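Local coordinates for fimbrial subunit type 1 (Actinomyces oris, PDB 3UXF), which forms the major subunit of type 1 fimbriae on the bacterial surface, taking part in cell adhesion, at residues Ala41-Thr53 with Glu70-Thr82. Numbering follows the deposited sequence.
Sequences AATTLTVHKCEQT and ECKPVSDVEFTIT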
loop_
_atom_site.group_PDB
_atom_site.type_symbol
_atom_site.label_atom_id
_atom_site.label_comp_id
_atom_site.label_asym_id
_atom_site.label_seq_id
_atom_site.Cartn_x
_atom_site.Cartn_y
_atom_site.Cartn_z
ATOM N N ALA A 41 25.535 37.308 14.124
ATOM C CA ALA A 41 25.354 36.910 12.727
ATOM C C ALA A 41 23.886 36.752 12.396
ATOM O O ALA A 41 23.104 36.299 13.232
ATOM C CB ALA A 41 26.088 35.610 12.425
ATOM N N ALA A 42 23.533 37.101 11.160
ATOM C CA ALA A 42 22.222 36.719 10.620
ATOM C C ALA A 42 22.234 35.217 10.426
ATOM O O ALA A 42 23.262 34.634 10.071
ATOM C CB ALA A 42 21.952 37.415 9.279
ATOM N N THR A 43 21.078 34.599 10.672
ATOM C CA THR A 43 20.950 33.148 10.493
ATOM C C THR A 43 19.650 32.828 9.803
ATOM O O THR A 43 18.694 33.595 9.876
ATOM C CB THR A 43 20.936 32.407 11.841
ATOM O OG1 THR A 43 19.974 32.999 12.713
ATOM C CG2 THR A 43 22.341 32.394 12.512
ATOM N N THR A 44 19.594 31.656 9.155
ATOM C CA THR A 44 18.307 31.108 8.714
ATOM C C THR A 44 18.335 29.601 8.910
ATOM O O THR A 44 19.414 29.000 8.961
ATOM C CB THR A 44 17.965 31.412 7.220
ATOM O OG1 THR A 44 18.970 30.853 6.383
ATOM C CG2 THR A 44 17.893 32.947 6.946
ATOM N N LEU A 45 17.144 29.006 9.035
ATOM C CA LEU A 45 17.018 27.554 9.144
ATOM C C LEU A 45 15.942 27.143 8.152
ATOM O O LEU A 45 14.832 27.610 8.278
ATOM C CB LEU A 45 16.594 27.158 10.554
ATOM C CG LEU A 45 16.243 25.670 10.674
ATOM C CD1 LEU A 45 17.427 24.779 10.304
ATOM C CD2 LEU A 45 15.719 25.372 12.100
ATOM N N THR A 46 16.261 26.270 7.202
ATOM C CA THR A 46 15.293 25.868 6.176
ATOM C C THR A 46 15.086 24.371 6.316
ATOM O O THR A 46 16.024 23.595 6.149
ATOM C CB THR A 46 15.820 26.191 4.785
ATOM O OG1 THR A 46 16.012 27.610 4.690
ATOM C CG2 THR A 46 14.781 25.798 3.707
ATOM N N VAL A 47 13.873 23.972 6.682
ATOM C CA VAL A 47 13.546 22.547 6.851
ATOM C C VAL A 47 12.824 22.075 5.582
ATOM O O VAL A 47 11.864 22.711 5.171
ATOM C CB VAL A 47 12.631 22.388 8.087
ATOM C CG1 VAL A 47 12.309 20.889 8.392
ATOM C CG2 VAL A 47 13.296 23.032 9.316
ATOM N N HIS A 48 13.334 21.010 4.960
ATOM C CA HIS A 48 12.771 20.495 3.707
ATOM C C HIS A 48 11.888 19.283 4.042
ATOM O O HIS A 48 12.402 18.259 4.491
ATOM C CB HIS A 48 13.904 20.055 2.794
ATOM C CG HIS A 48 14.751 21.186 2.290
ATOM N ND1 HIS A 48 14.736 21.605 0.976
ATOM C CD2 HIS A 48 15.632 21.997 2.932
ATOM C CE1 HIS A 48 15.564 22.624 0.828
ATOM N NE2 HIS A 48 16.119 22.879 2.000
ATOM N N LYS A 49 10.571 19.422 3.856
ATOM C CA LYS A 49 9.638 18.343 4.170
ATOM C C LYS A 49 9.301 17.591 2.879
ATOM O O LYS A 49 8.802 18.177 1.915
ATOM C CB LYS A 49 8.374 18.910 4.819
ATOM C CG LYS A 49 7.297 17.828 5.112
ATOM C CD LYS A 49 7.735 16.896 6.242
ATOM C CE LYS A 49 6.674 15.759 6.426
ATOM N NZ LYS A 49 7.053 14.916 7.572
ATOM N N CYS A 50 9.613 16.297 2.884
ATOM C CA CYS A 50 9.507 15.442 1.700
ATOM C C CYS A 50 8.704 14.200 2.049
ATOM O O CYS A 50 8.738 13.732 3.174
ATOM C CB CYS A 50 10.914 15.014 1.256
ATOM S SG CYS A 50 12.056 16.403 0.954
ATOM N N GLU A 51 7.996 13.641 1.069
ATOM C CA GLU A 51 7.168 12.460 1.326
ATOM C C GLU A 51 7.999 11.253 1.738
ATOM O O GLU A 51 7.598 10.503 2.629
ATOM C CB GLU A 51 6.365 12.085 0.072
ATOM C CG GLU A 51 5.282 13.043 -0.273
ATOM C CD GLU A 51 4.292 12.456 -1.302
ATOM O OE1 GLU A 51 4.434 11.265 -1.653
ATOM O OE2 GLU A 51 3.384 13.182 -1.755
ATOM N N GLN A 52 9.135 11.074 1.062
ATOM C CA GLN A 52 10.053 9.955 1.285
ATOM C C GLN A 52 11.406 10.414 1.791
ATOM O O GLN A 52 11.950 11.419 1.324
ATOM C CB GLN A 52 10.289 9.191 -0.028
ATOM C CG GLN A 52 9.081 8.423 -0.501
ATOM C CD GLN A 52 8.580 7.457 0.547
ATOM O OE1 GLN A 52 7.370 7.332 0.760
ATOM N NE2 GLN A 52 9.507 6.764 1.217
ATOM N N THR A 53 11.962 9.650 2.724
ATOM C CA THR A 53 13.280 9.945 3.244
ATOM C C THR A 53 14.066 8.638 3.384
ATOM O O THR A 53 15.254 8.580 3.056
ATOM C CB THR A 53 13.177 10.675 4.594
ATOM O OG1 THR A 53 12.670 9.777 5.582
ATOM C CG2 THR A 53 12.252 11.881 4.491
ATOM N N GLU A 70 16.181 13.884 -4.158
ATOM C CA GLU A 70 14.834 13.560 -4.584
ATOM C C GLU A 70 13.917 13.973 -3.445
ATOM O O GLU A 70 14.104 13.557 -2.297
ATOM C CB GLU A 70 14.713 12.061 -4.851
ATOM C CG GLU A 70 15.384 11.206 -3.780
ATOM C CD GLU A 70 15.519 9.740 -4.178
ATOM O OE1 GLU A 70 14.594 9.208 -4.838
ATOM O OE2 GLU A 70 16.556 9.124 -3.827
ATOM N N CYS A 71 12.942 14.816 -3.752
ATOM C CA CYS A 71 12.017 15.282 -2.734
ATOM C C CYS A 71 10.661 15.566 -3.339
ATOM O O CYS A 71 10.520 16.450 -4.188
ATOM C CB CYS A 71 12.555 16.552 -2.066
ATOM S SG CYS A 71 11.470 17.223 -0.794
ATOM N N LYS A 72 9.660 14.805 -2.927
ATOM C CA LYS A 72 8.299 15.176 -3.245
ATOM C C LYS A 72 7.792 16.028 -2.095
ATOM O O LYS A 72 7.590 15.537 -0.992
ATOM C CB LYS A 72 7.447 13.920 -3.453
ATOM C CG LYS A 72 7.832 13.196 -4.743
ATOM C CD LYS A 72 7.526 11.699 -4.711
ATOM C CE LYS A 72 7.986 11.017 -6.008
ATOM N NZ LYS A 72 7.599 9.568 -6.095
ATOM N N PRO A 73 7.626 17.327 -2.347
ATOM C CA PRO A 73 7.383 18.249 -1.235
ATOM C C PRO A 73 6.021 18.016 -0.624
ATOM O O PRO A 73 5.075 17.563 -1.299
ATOM C CB PRO A 73 7.450 19.625 -1.899
ATOM C CG PRO A 73 7.097 19.355 -3.351
ATOM C CD PRO A 73 7.752 18.029 -3.632
ATOM N N VAL A 74 5.921 18.280 0.668
ATOM C CA VAL A 74 4.659 18.144 1.378
ATOM C C VAL A 74 4.225 19.479 1.956
ATOM O O VAL A 74 4.970 20.071 2.748
ATOM C CB VAL A 74 4.783 17.138 2.515
ATOM C CG1 VAL A 74 3.438 16.904 3.208
ATOM C CG2 VAL A 74 5.391 15.835 1.976
ATOM N N SER A 75 3.041 19.953 1.569
ATOM C CA SER A 75 2.528 21.237 2.047
ATOM C C SER A 75 1.735 21.073 3.319
ATOM O O SER A 75 1.332 19.973 3.672
ATOM C CB SER A 75 1.633 21.885 0.982
ATOM O OG SER A 75 0.414 21.168 0.861
ATOM N N ASP A 76 1.517 22.189 4.021
ATOM C CA ASP A 76 0.651 22.232 5.177
ATOM C C ASP A 76 1.143 21.449 6.386
ATOM O O ASP A 76 0.344 20.999 7.199
ATOM C CB ASP A 76 -0.798 21.815 4.819
ATOM C CG ASP A 76 -1.811 22.476 5.711
ATOM O OD1 ASP A 76 -1.549 23.626 6.152
ATOM O OD2 ASP A 76 -2.846 21.845 6.021
ATOM N N VAL A 77 2.462 21.368 6.546
ATOM C CA VAL A 77 3.046 20.728 7.704
ATOM C C VAL A 77 3.647 21.827 8.578
ATOM O O VAL A 77 4.376 22.652 8.070
ATOM C CB VAL A 77 4.159 19.774 7.285
ATOM C CG1 VAL A 77 4.839 19.206 8.491
ATOM C CG2 VAL A 77 3.561 18.632 6.428
ATOM N N GLU A 78 3.325 21.824 9.858
ATOM C CA GLU A 78 3.875 22.858 10.754
ATOM C C GLU A 78 5.110 22.336 11.473
ATOM O O GLU A 78 5.080 21.238 12.039
ATOM C CB GLU A 78 2.831 23.238 11.792
ATOM C CG GLU A 78 3.305 24.326 12.711
ATOM C CD GLU A 78 2.339 24.527 13.863
ATOM O OE1 GLU A 78 2.426 23.804 14.877
ATOM O OE2 GLU A 78 1.461 25.409 13.730
ATOM N N PHE A 79 6.190 23.123 11.476
ATOM C CA PHE A 79 7.366 22.854 12.298
ATOM C C PHE A 79 7.485 23.904 13.362
ATOM O O PHE A 79 7.214 25.068 13.104
ATOM C CB PHE A 79 8.644 22.835 11.453
ATOM C CG PHE A 79 8.795 21.563 10.670
ATOM C CD1 PHE A 79 9.414 20.486 11.242
ATOM C CD2 PHE A 79 8.286 21.453 9.389
ATOM C CE1 PHE A 79 9.542 19.265 10.544
ATOM C CE2 PHE A 79 8.392 20.240 8.698
ATOM C CZ PHE A 79 9.065 19.168 9.272
ATOM N N THR A 80 7.847 23.464 14.551
ATOM C CA THR A 80 8.157 24.367 15.646
ATOM C C THR A 80 9.644 24.235 15.965
ATOM O O THR A 80 10.173 23.134 16.040
ATOM C CB THR A 80 7.345 24.011 16.869
ATOM O OG1 THR A 80 5.969 24.253 16.583
ATOM C CG2 THR A 80 7.777 24.873 18.057
ATOM N N ILE A 81 10.322 25.359 16.165
ATOM C CA ILE A 81 11.678 25.302 16.680
ATOM C C ILE A 81 11.705 25.870 18.092
ATOM O O ILE A 81 11.047 26.885 18.367
ATOM C CB ILE A 81 12.687 26.011 15.742
ATOM C CG1 ILE A 81 12.395 27.513 15.614
ATOM C CG2 ILE A 81 12.628 25.371 14.366
ATOM C CD1 ILE A 81 13.477 28.276 14.818
ATOM N N THR A 82 12.454 25.228 18.985
ATOM C CA THR A 82 12.573 25.743 20.347
ATOM C C THR A 82 14.048 25.966 20.668
ATOM O O THR A 82 14.846 25.034 20.544
ATOM C CB THR A 82 11.993 24.755 21.354
ATOM O OG1 THR A 82 10.618 24.520 21.023
ATOM C CG2 THR A 82 12.105 25.316 22.772
HETATM O O HOH W 1 2.954 15.597 -1.037
HETATM O O HOH W 2 10.074 12.355 -1.422
#
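Val47 lays CG1 on the ring of Phe79, 3.8 Å from its centroid and only 10° off the ring normal, a CH-pi contact between the two sheets of the N-terminal beta sandwich. Leu45 and Ile81 extend this core, meeting through methyls CD2 and CG2 at 3.8 Å. Lys49 comes next, its side chain pointing toward 70-82. Lys49 CB approaches CE2 of Phe79; Lys49 CG, anti to the backbone N (chi1 177°), lies 3.7 Å from Val74 CB and also meets CG2 of Val77. A bend at chi2 then brings Lys49 CD to the edge of the Phe79 ring, 4.0 Å from Phe79 CZ, and NZ continues to a salt bridge with Glu142 and a hydrogen bond to the carbonyl of Ile150.

Beyond strand 44-48 the backbones converge in a single bridge between Cys50 and Pro73. Val74 N donates to Lys49 O (3.1 Å) from above the carbonyl plane, whereas Glu51 N reaches Lys72 O in plane at 2.8 Å. Beside this bridge the Cys50-Cys71 disulfide (chi3 -98°) joins the two segments covalently. Two waters extend the join: one donates to Glu51 OE2 and Pro73 O, the other accepts from the backbone N of Gln52 and Lys72. The charge of buried Lys49 is probably balanced by Glu142, and the disulfide and two backbone bonds probably hold the segments together where the apolar contact between the sheets ends.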